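Local coordinates for phosphate-binding protein PstS 2 (Streptococcus pneumoniae, PDB 4H1X) that probably serves as the solute-binding component of the PstSACB ABC transporter, capturing phosphate for import into the cell, at residues 25-30 and 42-47; 71-76 and 138-143; 122-127 and 171-176; 132-137 and 226-231; 152-157 and 175-180. All coordinates share one frame; numbering follows the deposited sequence. Where two conformers were deposited one is given.

Contact 1: residues 25-30 and 42-47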
# COMPACT_ATOMS: atom_id res chain seq x y z
N ALA A 25 5.82 -5.01 0.09
CA ALA A 25 6.18 -3.62 -0.21
C ALA A 25 7.38 -3.18 0.63
O ALA A 25 8.37 -2.67 0.07
CB ALA A 25 5.01 -2.72 0.06
N PHE A 26 7.31 -3.38 1.95
CA PHE A 26 8.38 -3.00 2.87
C PHE A 26 9.72 -3.62 2.47
O PHE A 26 10.70 -2.91 2.34
CB PHE A 26 8.03 -3.39 4.32
CG PHE A 26 9.12 -3.00 5.29
CD1 PHE A 26 9.23 -1.68 5.75
CD2 PHE A 26 10.06 -3.93 5.74
CE1 PHE A 26 10.24 -1.31 6.66
CE2 PHE A 26 11.09 -3.55 6.62
CZ PHE A 26 11.18 -2.24 7.06
N THR A 27 9.75 -4.94 2.28
CA THR A 27 10.99 -5.63 1.94
C THR A 27 11.51 -5.22 0.55
O THR A 27 12.71 -5.11 0.38
CB THR A 27 10.83 -7.15 2.07
OG1 THR A 27 9.83 -7.59 1.16
CG2 THR A 27 10.52 -7.60 3.52
N GLU A 28 10.60 -4.94 -0.41
CA GLU A 28 11.03 -4.47 -1.74
C GLU A 28 11.67 -3.05 -1.63
O GLU A 28 12.78 -2.83 -2.12
CB GLU A 28 9.86 -4.46 -2.73
CG GLU A 28 10.20 -3.94 -4.13
CD GLU A 28 11.34 -4.64 -4.85
OE1 GLU A 28 11.36 -5.89 -4.87
OE2 GLU A 28 12.21 -3.93 -5.40
N ILE A 29 10.95 -2.11 -1.01
CA ILE A 29 11.39 -0.71 -0.89
C ILE A 29 12.74 -0.59 -0.12
O ILE A 29 13.61 0.17 -0.55
CB ILE A 29 10.28 0.19 -0.26
CG1 ILE A 29 9.02 0.23 -1.16
CG2 ILE A 29 10.80 1.63 -0.03
CD1 ILE A 29 7.72 0.66 -0.42
N THR A 30 12.91 -1.33 0.99
CA THR A 30 14.15 -1.28 1.79
C THR A 30 15.31 -2.09 1.14
O THR A 30 16.45 -1.97 1.60
CB THR A 30 13.89 -1.82 3.21
OG1 THR A 30 13.39 -3.14 3.10
CG2 THR A 30 12.94 -0.93 4.02
N ASP A 42 13.96 -13.20 0.35
CA ASP A 42 13.52 -12.29 1.41
C ASP A 42 14.52 -12.41 2.55
O ASP A 42 14.53 -13.42 3.25
CB ASP A 42 12.08 -12.61 1.87
CG ASP A 42 11.49 -11.64 2.89
OD1 ASP A 42 12.26 -10.86 3.49
OD2 ASP A 42 10.25 -11.69 3.11
N ASN A 43 15.35 -11.37 2.75
CA ASN A 43 16.38 -11.41 3.78
C ASN A 43 15.89 -10.94 5.17
O ASN A 43 16.73 -10.64 6.04
CB ASN A 43 17.62 -10.62 3.34
CG ASN A 43 18.32 -11.27 2.18
OD1 ASN A 43 18.33 -10.75 1.06
ND2 ASN A 43 18.86 -12.46 2.41
N THR A 44 14.56 -10.94 5.41
CA THR A 44 14.00 -10.57 6.72
C THR A 44 14.69 -11.40 7.81
O THR A 44 14.81 -12.62 7.66
CB THR A 44 12.47 -10.80 6.77
OG1 THR A 44 11.80 -9.92 5.87
CG2 THR A 44 11.90 -10.64 8.18
N ALA A 45 15.16 -10.73 8.88
CA ALA A 45 15.85 -11.39 9.99
C ALA A 45 15.18 -12.72 10.36
O ALA A 45 13.95 -12.77 10.52
CB ALA A 45 15.88 -10.48 11.20
N LYS A 46 15.98 -13.80 10.44
CA LYS A 46 15.47 -15.13 10.80
C LYS A 46 15.00 -15.17 12.27
O LYS A 46 14.28 -16.08 12.64
CB LYS A 46 16.52 -16.22 10.54
CG LYS A 46 16.91 -16.40 9.06
CD LYS A 46 15.94 -17.30 8.29
CE LYS A 46 16.25 -17.38 6.82
NZ LYS A 46 17.43 -18.23 6.53
N THR A 47 15.38 -14.16 13.10
CA THR A 47 14.95 -14.08 14.50
C THR A 47 13.60 -13.37 14.64
O THR A 47 12.99 -13.43 15.72
CB THR A 47 15.99 -13.33 15.35
OG1 THR A 47 16.14 -11.99 14.85
CG2 THR A 47 17.33 -14.05 15.42
O HOH W 1 9.00 -10.20 1.26

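Contact 2: residues 71-76 and 138-143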
# COMPACT_ATOMS: atom_id res chain seq x y z
N ILE A 71 3.81 -0.69 9.75
CA ILE A 71 2.36 -0.66 9.51
C ILE A 71 2.02 0.35 8.43
O ILE A 71 2.80 1.28 8.15
CB ILE A 71 1.58 -0.25 10.83
CG1 ILE A 71 1.98 1.19 11.30
CG2 ILE A 71 1.71 -1.30 11.97
CD1 ILE A 71 1.26 1.80 12.51
N SER A 72 0.80 0.21 7.87
CA SER A 72 0.26 1.19 6.94
C SER A 72 0.21 2.53 7.70
O SER A 72 -0.23 2.56 8.86
CB SER A 72 -1.13 0.76 6.48
OG SER A 72 -1.08 -0.47 5.77
N LEU A 73 0.70 3.62 7.10
CA LEU A 73 0.74 4.94 7.74
C LEU A 73 -0.62 5.41 8.31
O LEU A 73 -0.65 5.96 9.39
CB LEU A 73 1.29 5.99 6.77
CG LEU A 73 1.46 7.42 7.30
CD1 LEU A 73 2.38 7.46 8.56
CD2 LEU A 73 2.02 8.32 6.22
N GLY A 74 -1.71 5.15 7.59
CA GLY A 74 -3.06 5.53 8.02
C GLY A 74 -3.52 4.86 9.30
O GLY A 74 -4.50 5.31 9.92
N SER A 75 -2.84 3.78 9.71
CA SER A 75 -3.17 3.03 10.91
C SER A 75 -2.36 3.45 12.14
O SER A 75 -2.56 2.86 13.21
CB SER A 75 -2.96 1.54 10.66
OG SER A 75 -3.82 1.07 9.63
N LEU A 76 -1.46 4.44 12.01
CA LEU A 76 -0.63 4.94 13.12
C LEU A 76 -1.50 5.52 14.22
O LEU A 76 -2.48 6.22 13.93
CB LEU A 76 0.37 5.99 12.61
CG LEU A 76 1.31 6.65 13.62
CD1 LEU A 76 2.21 5.61 14.30
CD2 LEU A 76 2.13 7.73 12.95
N LYS A 138 -8.21 6.37 5.26
CA LYS A 138 -6.89 6.73 5.81
C LYS A 138 -5.70 6.54 4.83
O LYS A 138 -4.56 6.46 5.26
CB LYS A 138 -6.63 5.97 7.14
CG LYS A 138 -7.73 6.15 8.22
CD LYS A 138 -7.71 7.53 8.84
CE LYS A 138 -8.41 7.56 10.18
NZ LYS A 138 -7.94 8.69 11.02
N PHE A 139 -5.96 6.58 3.52
CA PHE A 139 -4.90 6.61 2.51
C PHE A 139 -4.66 8.07 2.13
O PHE A 139 -5.46 8.94 2.46
CB PHE A 139 -5.27 5.77 1.28
CG PHE A 139 -5.31 4.30 1.59
CD1 PHE A 139 -4.14 3.55 1.64
CD2 PHE A 139 -6.52 3.65 1.82
CE1 PHE A 139 -4.17 2.19 1.96
CE2 PHE A 139 -6.56 2.29 2.13
CZ PHE A 139 -5.39 1.57 2.19
N ILE A 140 -3.56 8.33 1.44
CA ILE A 140 -3.25 9.70 1.01
C ILE A 140 -3.70 9.91 -0.46
O ILE A 140 -3.43 9.07 -1.32
CB ILE A 140 -1.75 9.97 1.23
CG1 ILE A 140 -1.48 10.02 2.76
CG2 ILE A 140 -1.30 11.25 0.53
CD1 ILE A 140 -0.09 9.64 3.20
N GLU A 141 -4.40 11.03 -0.70
CA GLU A 141 -4.92 11.43 -2.01
C GLU A 141 -3.85 12.25 -2.75
O GLU A 141 -3.54 13.37 -2.35
CB GLU A 141 -6.25 12.20 -1.83
CG GLU A 141 -6.93 12.66 -3.11
CD GLU A 141 -7.14 11.56 -4.12
OE1 GLU A 141 -8.05 10.72 -3.93
OE2 GLU A 141 -6.35 11.50 -5.09
N ALA A 142 -3.28 11.67 -3.83
CA ALA A 142 -2.24 12.30 -4.66
C ALA A 142 -2.79 13.42 -5.56
O ALA A 142 -2.07 14.39 -5.85
CB ALA A 142 -1.56 11.26 -5.53
N LYS A 143 -4.05 13.28 -6.02
CA LYS A 143 -4.67 14.27 -6.90
C LYS A 143 -5.07 15.52 -6.14
O LYS A 143 -5.57 15.45 -5.01
CB LYS A 143 -5.87 13.67 -7.64
CG LYS A 143 -5.55 12.45 -8.50
CD LYS A 143 -4.88 12.80 -9.84
CE LYS A 143 -3.90 11.74 -10.29
NZ LYS A 143 -3.43 11.98 -11.68
O HOH W 2 -2.23 4.15 4.82
O HOH W 3 -4.62 8.14 10.14

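Contact 3: residues 122-127 and 171-176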
# COMPACT_ATOMS: atom_id res chain seq x y z
N ILE A 122 -14.41 4.93 -13.20
CA ILE A 122 -13.16 5.71 -13.10
C ILE A 122 -13.51 7.17 -12.75
O ILE A 122 -12.85 7.79 -11.93
CB ILE A 122 -12.31 5.62 -14.42
CG1 ILE A 122 -11.82 4.19 -14.73
CG2 ILE A 122 -11.17 6.65 -14.47
CD1 ILE A 122 -11.10 3.47 -13.66
N SER A 123 -14.57 7.71 -13.41
CA SER A 123 -15.01 9.10 -13.17
C SER A 123 -15.42 9.24 -11.70
O SER A 123 -15.07 10.23 -11.05
CB SER A 123 -16.15 9.49 -14.11
OG SER A 123 -15.73 9.46 -15.46
N PHE A 124 -16.12 8.24 -11.17
CA PHE A 124 -16.53 8.24 -9.75
C PHE A 124 -15.29 8.24 -8.85
O PHE A 124 -15.21 9.00 -7.91
CB PHE A 124 -17.40 7.01 -9.43
CG PHE A 124 -17.74 6.96 -7.96
CD1 PHE A 124 -18.74 7.78 -7.43
CD2 PHE A 124 -16.99 6.18 -7.07
CE1 PHE A 124 -19.04 7.76 -6.07
CE2 PHE A 124 -17.26 6.21 -5.70
CZ PHE A 124 -18.28 6.99 -5.21
N ILE A 125 -14.31 7.38 -9.15
CA ILE A 125 -13.08 7.30 -8.37
C ILE A 125 -12.34 8.66 -8.38
O ILE A 125 -11.79 9.08 -7.35
CB ILE A 125 -12.17 6.18 -8.90
CG1 ILE A 125 -12.80 4.78 -8.63
CG2 ILE A 125 -10.76 6.28 -8.25
CD1 ILE A 125 -12.04 3.58 -9.38
N HIS A 126 -12.37 9.35 -9.52
CA HIS A 126 -11.72 10.66 -9.69
C HIS A 126 -12.48 11.80 -9.02
O HIS A 126 -11.89 12.84 -8.75
CB HIS A 126 -11.54 10.96 -11.20
CG HIS A 126 -10.41 10.18 -11.80
ND1 HIS A 126 -10.30 10.00 -13.17
CD2 HIS A 126 -9.39 9.54 -11.19
CE1 HIS A 126 -9.19 9.30 -13.35
NE2 HIS A 126 -8.61 9.00 -12.18
N SER A 127 -13.77 11.61 -8.74
CA SER A 127 -14.63 12.66 -8.20
C SER A 127 -14.30 13.07 -6.77
O SER A 127 -13.59 12.34 -6.07
CB SER A 127 -16.09 12.22 -8.25
OG SER A 127 -16.37 11.24 -7.26
N GLU A 171 -12.90 -2.28 -2.74
CA GLU A 171 -14.19 -2.71 -2.18
C GLU A 171 -14.96 -1.47 -1.66
O GLU A 171 -16.14 -1.32 -1.95
CB GLU A 171 -13.97 -3.76 -1.07
CG GLU A 171 -13.65 -5.15 -1.60
CD GLU A 171 -12.80 -6.09 -0.76
OE1 GLU A 171 -12.78 -5.96 0.49
OE2 GLU A 171 -12.18 -7.00 -1.36
N LYS A 172 -14.26 -0.56 -0.93
CA LYS A 172 -14.90 0.67 -0.39
C LYS A 172 -15.42 1.55 -1.56
O LYS A 172 -16.52 2.11 -1.51
CB LYS A 172 -13.93 1.47 0.51
CG LYS A 172 -13.38 0.73 1.75
CD LYS A 172 -14.48 0.39 2.74
CE LYS A 172 -13.89 -0.15 4.04
NZ LYS A 172 -14.96 -0.68 4.92
N LEU A 173 -14.62 1.65 -2.62
CA LEU A 173 -14.98 2.46 -3.79
C LEU A 173 -16.16 1.84 -4.52
O LEU A 173 -17.10 2.57 -4.86
CB LEU A 173 -13.79 2.67 -4.72
CG LEU A 173 -12.71 3.63 -4.17
CD1 LEU A 173 -11.39 3.45 -4.91
CD2 LEU A 173 -13.16 5.13 -4.24
N ALA A 174 -16.16 0.49 -4.68
CA ALA A 174 -17.28 -0.23 -5.28
C ALA A 174 -18.56 -0.03 -4.46
O ALA A 174 -19.62 0.21 -5.05
CB ALA A 174 -16.96 -1.70 -5.41
N GLU A 175 -18.48 -0.08 -3.11
CA GLU A 175 -19.66 0.11 -2.24
C GLU A 175 -20.29 1.47 -2.47
O GLU A 175 -21.52 1.58 -2.62
CB GLU A 175 -19.27 0.01 -0.75
CG GLU A 175 -18.87 -1.35 -0.24
CD GLU A 175 -18.41 -1.29 1.21
OE1 GLU A 175 -18.19 -0.18 1.73
OE2 GLU A 175 -18.27 -2.37 1.82
N ALA A 176 -19.44 2.53 -2.47
CA ALA A 176 -19.93 3.91 -2.63
C ALA A 176 -20.52 4.10 -4.03
O ALA A 176 -21.56 4.74 -4.16
CB ALA A 176 -18.80 4.91 -2.38

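Contact 4: residues 132-137 and 226-231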
# COMPACT_ATOMS: atom_id res chain seq x y z
N GLN A 132 -12.97 11.35 -1.37
CA GLN A 132 -13.36 11.30 0.05
C GLN A 132 -13.34 9.84 0.60
O GLN A 132 -12.98 9.62 1.75
CB GLN A 132 -14.72 11.97 0.29
CG GLN A 132 -14.95 12.36 1.75
CD GLN A 132 -13.92 13.34 2.27
OE1 GLN A 132 -13.68 14.41 1.69
NE2 GLN A 132 -13.27 12.99 3.37
N VAL A 133 -13.67 8.86 -0.24
CA VAL A 133 -13.61 7.45 0.18
C VAL A 133 -12.14 7.10 0.50
O VAL A 133 -11.87 6.47 1.52
CB VAL A 133 -14.21 6.48 -0.88
CG1 VAL A 133 -13.94 5.02 -0.51
CG2 VAL A 133 -15.72 6.72 -1.04
N VAL A 134 -11.21 7.53 -0.37
CA VAL A 134 -9.80 7.26 -0.18
C VAL A 134 -9.29 7.85 1.15
O VAL A 134 -8.71 7.10 1.95
CB VAL A 134 -9.00 7.78 -1.40
CG1 VAL A 134 -7.50 7.72 -1.15
CG2 VAL A 134 -9.36 6.95 -2.66
N THR A 135 -9.52 9.18 1.38
CA THR A 135 -9.02 9.83 2.59
C THR A 135 -9.75 9.33 3.85
O THR A 135 -9.11 9.22 4.90
CB THR A 135 -9.07 11.35 2.48
OG1 THR A 135 -10.41 11.75 2.23
CG2 THR A 135 -8.12 11.90 1.40
N ASP A 136 -11.06 8.99 3.76
CA ASP A 136 -11.82 8.46 4.92
C ASP A 136 -11.30 7.10 5.33
O ASP A 136 -11.37 6.77 6.52
CB ASP A 136 -13.32 8.38 4.63
CG ASP A 136 -14.03 9.72 4.70
OD1 ASP A 136 -13.38 10.73 5.08
OD2 ASP A 136 -15.24 9.76 4.42
N ASN A 137 -10.75 6.33 4.36
CA ASN A 137 -10.14 5.02 4.60
C ASN A 137 -8.64 5.14 4.92
O ASN A 137 -7.91 4.13 4.93
CB ASN A 137 -10.43 4.08 3.45
CG ASN A 137 -11.84 3.56 3.60
OD1 ASN A 137 -12.13 2.77 4.50
ND2 ASN A 137 -12.78 4.09 2.82
N ALA A 226 -2.70 6.72 -10.28
CA ALA A 226 -2.59 6.47 -8.83
C ALA A 226 -3.83 7.01 -8.11
O ALA A 226 -4.03 8.22 -8.04
CB ALA A 226 -1.32 7.10 -8.26
N ILE A 227 -4.67 6.10 -7.59
CA ILE A 227 -5.90 6.45 -6.87
C ILE A 227 -5.58 6.74 -5.39
O ILE A 227 -6.40 7.33 -4.70
CB ILE A 227 -7.00 5.38 -7.02
CG1 ILE A 227 -6.61 4.03 -6.38
CG2 ILE A 227 -7.42 5.24 -8.48
CD1 ILE A 227 -7.80 2.99 -6.15
N ALA A 228 -4.42 6.32 -4.92
CA ALA A 228 -4.01 6.54 -3.53
C ALA A 228 -2.52 6.32 -3.38
O ALA A 228 -1.91 5.58 -4.17
CB ALA A 228 -4.75 5.57 -2.60
N LEU A 229 -1.96 6.91 -2.32
CA LEU A 229 -0.58 6.67 -1.91
C LEU A 229 -0.64 5.99 -0.57
O LEU A 229 -1.40 6.41 0.32
CB LEU A 229 0.27 7.95 -1.85
CG LEU A 229 0.41 8.74 -3.15
CD1 LEU A 229 1.26 9.97 -2.91
CD2 LEU A 229 1.02 7.89 -4.26
N ASP A 230 0.08 4.89 -0.45
CA ASP A 230 0.09 4.12 0.77
C ASP A 230 1.45 4.26 1.40
O ASP A 230 2.42 3.72 0.88
CB ASP A 230 -0.25 2.65 0.47
CG ASP A 230 -0.18 1.74 1.69
OD1 ASP A 230 -0.77 2.11 2.74
OD2 ASP A 230 0.49 0.69 1.60
N GLY A 231 1.52 5.03 2.49
CA GLY A 231 2.78 5.19 3.20
C GLY A 231 2.92 4.06 4.21
O GLY A 231 1.91 3.44 4.61

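Contact 5: residues 152-157 and 175-180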
# COMPACT_ATOMS: atom_id res chain seq x y z
N GLN A 152 -25.60 8.01 -13.44
CA GLN A 152 -26.32 7.79 -14.71
C GLN A 152 -27.28 6.61 -14.52
O GLN A 152 -28.03 6.26 -15.44
CB GLN A 152 -25.34 7.52 -15.89
CG GLN A 152 -24.05 8.37 -15.87
CD GLN A 152 -23.31 8.44 -17.19
OE1 GLN A 152 -23.16 7.45 -17.92
NE2 GLN A 152 -22.77 9.61 -17.51
N HIS A 153 -27.24 6.01 -13.29
CA HIS A 153 -28.00 4.84 -12.84
C HIS A 153 -27.80 3.75 -13.89
O HIS A 153 -28.76 3.27 -14.52
CB HIS A 153 -29.47 5.18 -12.58
CG HIS A 153 -29.64 6.23 -11.54
ND1 HIS A 153 -29.58 5.93 -10.18
CD2 HIS A 153 -29.79 7.57 -11.68
CE1 HIS A 153 -29.73 7.08 -9.55
NE2 HIS A 153 -29.86 8.10 -10.41
N LEU A 154 -26.51 3.42 -14.12
CA LEU A 154 -26.12 2.46 -15.15
C LEU A 154 -26.38 1.05 -14.73
O LEU A 154 -26.76 0.78 -13.59
CB LEU A 154 -24.64 2.61 -15.54
CG LEU A 154 -24.23 3.88 -16.28
CD1 LEU A 154 -22.74 3.88 -16.56
CD2 LEU A 154 -25.00 4.06 -17.59
N SER A 155 -26.23 0.15 -15.69
CA SER A 155 -26.43 -1.25 -15.47
C SER A 155 -25.32 -1.97 -16.17
O SER A 155 -24.83 -1.52 -17.21
CB SER A 155 -27.79 -1.71 -15.98
OG SER A 155 -28.06 -3.02 -15.51
N GLY A 156 -24.94 -3.10 -15.61
CA GLY A 156 -23.89 -3.90 -16.20
C GLY A 156 -22.97 -4.44 -15.13
O GLY A 156 -23.21 -4.22 -13.94
N LYS A 157 -21.93 -5.13 -15.57
CA LYS A 157 -20.97 -5.76 -14.67
C LYS A 157 -19.56 -5.25 -14.96
O LYS A 157 -19.20 -5.05 -16.12
CB LYS A 157 -21.02 -7.29 -14.79
CG LYS A 157 -20.08 -8.05 -13.82
CD LYS A 157 -19.77 -9.47 -14.29
CE LYS A 157 -18.28 -9.78 -14.24
NZ LYS A 157 -17.60 -9.45 -15.53
N GLU A 175 -18.48 -0.08 -3.11
CA GLU A 175 -19.66 0.11 -2.24
C GLU A 175 -20.29 1.47 -2.47
O GLU A 175 -21.52 1.58 -2.62
CB GLU A 175 -19.27 0.01 -0.75
CG GLU A 175 -18.87 -1.35 -0.24
CD GLU A 175 -18.41 -1.29 1.21
OE1 GLU A 175 -18.19 -0.18 1.73
OE2 GLU A 175 -18.27 -2.37 1.82
N ALA A 176 -19.44 2.53 -2.47
CA ALA A 176 -19.93 3.91 -2.63
C ALA A 176 -20.52 4.10 -4.03
O ALA A 176 -21.56 4.74 -4.16
CB ALA A 176 -18.80 4.91 -2.38
N TYR A 177 -19.90 3.49 -5.06
CA TYR A 177 -20.39 3.59 -6.43
C TYR A 177 -21.75 2.88 -6.59
O TYR A 177 -22.64 3.43 -7.24
CB TYR A 177 -19.38 2.99 -7.41
CG TYR A 177 -19.80 3.12 -8.87
CD1 TYR A 177 -19.62 4.31 -9.56
CD2 TYR A 177 -20.30 2.02 -9.57
CE1 TYR A 177 -19.91 4.41 -10.92
CE2 TYR A 177 -20.63 2.12 -10.92
CZ TYR A 177 -20.42 3.31 -11.59
OH TYR A 177 -20.75 3.41 -12.91
N LYS A 178 -21.90 1.68 -6.00
CA LYS A 178 -23.13 0.87 -6.10
C LYS A 178 -24.29 1.51 -5.34
O LYS A 178 -25.43 1.32 -5.73
CB LYS A 178 -22.88 -0.57 -5.66
CG LYS A 178 -21.98 -1.31 -6.68
CD LYS A 178 -21.90 -2.81 -6.46
CE LYS A 178 -21.05 -3.19 -5.29
NZ LYS A 178 -21.36 -4.57 -4.84
N LYS A 179 -23.99 2.36 -4.35
CA LYS A 179 -25.03 3.12 -3.64
C LYS A 179 -25.70 4.07 -4.66
O LYS A 179 -26.92 4.23 -4.64
CB LYS A 179 -24.40 3.88 -2.45
CG LYS A 179 -25.45 4.51 -1.54
CD LYS A 179 -24.83 5.48 -0.56
CE LYS A 179 -25.87 6.03 0.39
NZ LYS A 179 -25.26 6.85 1.47
N GLU A 180 -24.88 4.64 -5.57
CA GLU A 180 -25.33 5.56 -6.61
C GLU A 180 -25.84 4.82 -7.85
O GLU A 180 -26.64 5.37 -8.59
CB GLU A 180 -24.18 6.51 -7.03
CG GLU A 180 -23.73 7.49 -5.95
CD GLU A 180 -24.62 8.68 -5.64
OE1 GLU A 180 -25.59 8.93 -6.39
OE2 GLU A 180 -24.32 9.39 -4.66

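Contact 1: residues 25-30 and 42-47
An Asx turn at the end of the short hairpin strand 40-42 meets helix 21-30 through the methyl of T27. That methyl, CG2, lies 3.5 Å from T44 OG1 and 3.7 Å from D42 OD1, the threonine side chains crossing at about a right angle. T44 N closes the turn by donating to D42 OD1 at 3.0 Å, and T44 OG1 adds a second bond to the same oxygen at 2.6 Å; the two donors come from the same face of the carboxylate and help fix its rotation. The second oxygen, OD2, is linked to the helix by water and by R23. One water donates to T27 OG1 and to D42 OD2, at 2.7 Å from each, and bridges the segments where no direct hydrogen bond does. The turn follows the two-stranded hairpin 33-35/40-42, which succeeds helix 21-30 in a lobe of this periplasmic-binding-protein fold. T27 OG1 sits between its own backbone N and carbonyl carbon (chi1 61°), a setting that lets it bond to R23 O one helical turn back while CG2 is presented to the loop. D42 OD2 forms its salt bridge with R23 NH2, and the side chains of T27, D42 and T44 all touch I32.

Contact 2: residues 71-76 and 138-143
G74, within the 3-10 segment 73-75 that follows strand 67-72, comes against K138, the two CA atoms being 4.6 Å apart. K138 has a positive phi (67°) and is the C-prime residue of a Schellman motif closing helix 128-136, with F139 N bonded to V134 O and K138 N to T135 O. Its carbonyl is turned to the glycine: G74 CA lies 3.3 Å from K138 O in a CA-H...O contact with an angle of 135° at the hydrogen. No direct N-H...O bond joins the segments. One water accepts from G74 N at 3.0 Å and lies near K138 O, with only a weak bond there; another donates to G74 O at 2.8 Å and is weakly held by K138 NZ.

CB, CG and CD of the lysine line G74 O, CB being 3.6 Å from that oxygen, and the bend at chi2 (-73°) turns the rest of the chain, whose amine leads away. Beside this polar backbone patch, L73 CD2 and I140 CD1 meet at 3.9 Å, methyl to methyl, the two side chains crossing obliquely. V95 of helix 92-96 touches both. With no direct hydrogen bond to hold the segments, backbone, aliphatic and water contacts share the work: the CA-H...O approach, the lysine methylenes, the L73-I140 pair, and water bridges whose K138 ends are weak.

Contact 3: residues 122-127 and 171-176
Apolar contacts join F124 and I125 of helix 116-126 to L173 and A176 of helix 164-180. F124 CZ lies 3.6 Å from A176 CB, and CE2 of the same ring is 3.9 Å from that methyl, which meets the ring obliquely. With CG anti to the backbone N (chi1 176°), the phenyl group extends across to the second helix. I125 CG1 approaches L173 CD1 at 4.2 Å, the two side chains crossing at about a right angle; L173 touches both residues of the first helix, its CD2 lying 4.5 Å from F124 CE2.

Backbone atoms join in: F124 CE2 is 3.7 Å from L173 O. No hydrogen bond crosses between the segments; S127 OG donates to F124 O at 2.6 Å, in the carbonyl plane and on a lone pair. S127 N binds the same oxygen, while S127 OG also accepts from G130 N and so caps the start of helix 128-136.

Y149 meets the F124 ring edge-to-face, and I227 of strand 223-236 touches both I125 and L173. The axes of the short segments 122-126 and 171-176 are 10.5 Å apart and cross at 104°, a steep, buried helix-on-helix crossing within one lobe of the periplasmic-binding-protein fold.

Contact 4: residues 132-137 and 226-231
V134 turns its two methyls onto the I227 carbonyl and the A228 methyl, where helix 128-136 lies against strand 223-236. The valine's CB projects toward the strand, and its branches have different partners. CG1, anti to the backbone N (chi1 171°), is 3.8 Å from A228 CB and 3.7 Å from I227 O. CG2, which lies beside the backbone N, approaches I227 O at 3.6 Å. The fork thus straddles one carbonyl oxygen while its CG1 arm also meets the alanine methyl. A228 likewise directs its CB at the helix, making this a short methyl-to-methyl meeting; the I227 side chain runs off to one side, and its main contribution here is its carbonyl. No hydrogen bond crosses between the segments.

The strand surface is irregular at this point. I227 and A228 both face F106 in a classic beta bulge, and the chain turns a corner at I227, so the carbonyl met by V134 belongs to the bulge itself.

Two side-chain bonds stay within 132-137. Q132 NE2 donates to D136 OD1 at 2.8 Å, lying above the carboxylate plane, and N137 ND2 donates to V133 O at 2.9 Å, which N137 N reaches from the opposite face.

F139, in the loop following the helix, touches both V134 and A228. V133 is turned to K172, L173 and A176 of helix 164-180, and helix 128-136 thereby packs against both that helix and strand 223-236, while strand 103-110 pairs with the bulged strand through F106 and R104.

Contact 5: residues 152-157 and 175-180
The H153 ring lies against the carbonyl oxygen that E180 presents near the end of helix 164-180. H153 ND1 is 3.4 Å from E180 O, yet the angle is too poor for a hydrogen bond, and the oxygen meets the ring obliquely; CE1 of the same imidazole is 3.7 Å from it. The contact belongs to a beta-alpha-beta unit, strand 155-162, helix 164-180 and strand 183-190, in which the loop entering the first strand meets the C-terminal part of the helix. The CB of H153 points away from the helix, but CG lies beside the backbone N (chi1 -59°), which brings the ring back beside the E180 carbonyl.

That carbonyl has a proper partner in S151, whose OG is hydrogen-bonded to E180 O and to H153 N, so a single hydroxyl links the loop to the helix. N181 works similarly: its OD1 is bonded to L154 N and its ND2 to Y177 O. Two side chains from outside the segments, one on the loop side and one just past E180, thus tie the polar backbone atoms of this corner together.

Deeper in, L154 points its CB toward the helix and lies aslant Y177. The tyrosine's CG is anti to the backbone N (chi1 -177°), which carries its hydroxyl to the loop, where D120 of helix 116-126 hydrogen-bonds it and F121 meets the ring edge-to-face. Against that same oxygen rests the leucine methyl, L154 CD1 lying 4.2 Å from Y177 OH.

How the contacts relate
Contacts 2 and 4 form one continuous region, their centres 6 Å apart: L73 N lies 2.8 Å from G231 O and I140 O 2.8 Å from L229 N, both probable hydrogen bonds onto strand 223-236. Contact 3 adjoins contact 4, with I125 CG2 and I227 CG2 3.5 Å apart. Contact 5 shares E175 and A176 with contact 3, where F124 CB packs 3.5 Å from Y177 CD1. Contacts 2 to 5 thus form a chain of touching neighbours. Contact 1 stands apart, across the chain's centre from contacts 3 and 5, its centre about 40 Å from that of contact 5. A citrate, probably from crystallisation, lies beside S72 of contact 2.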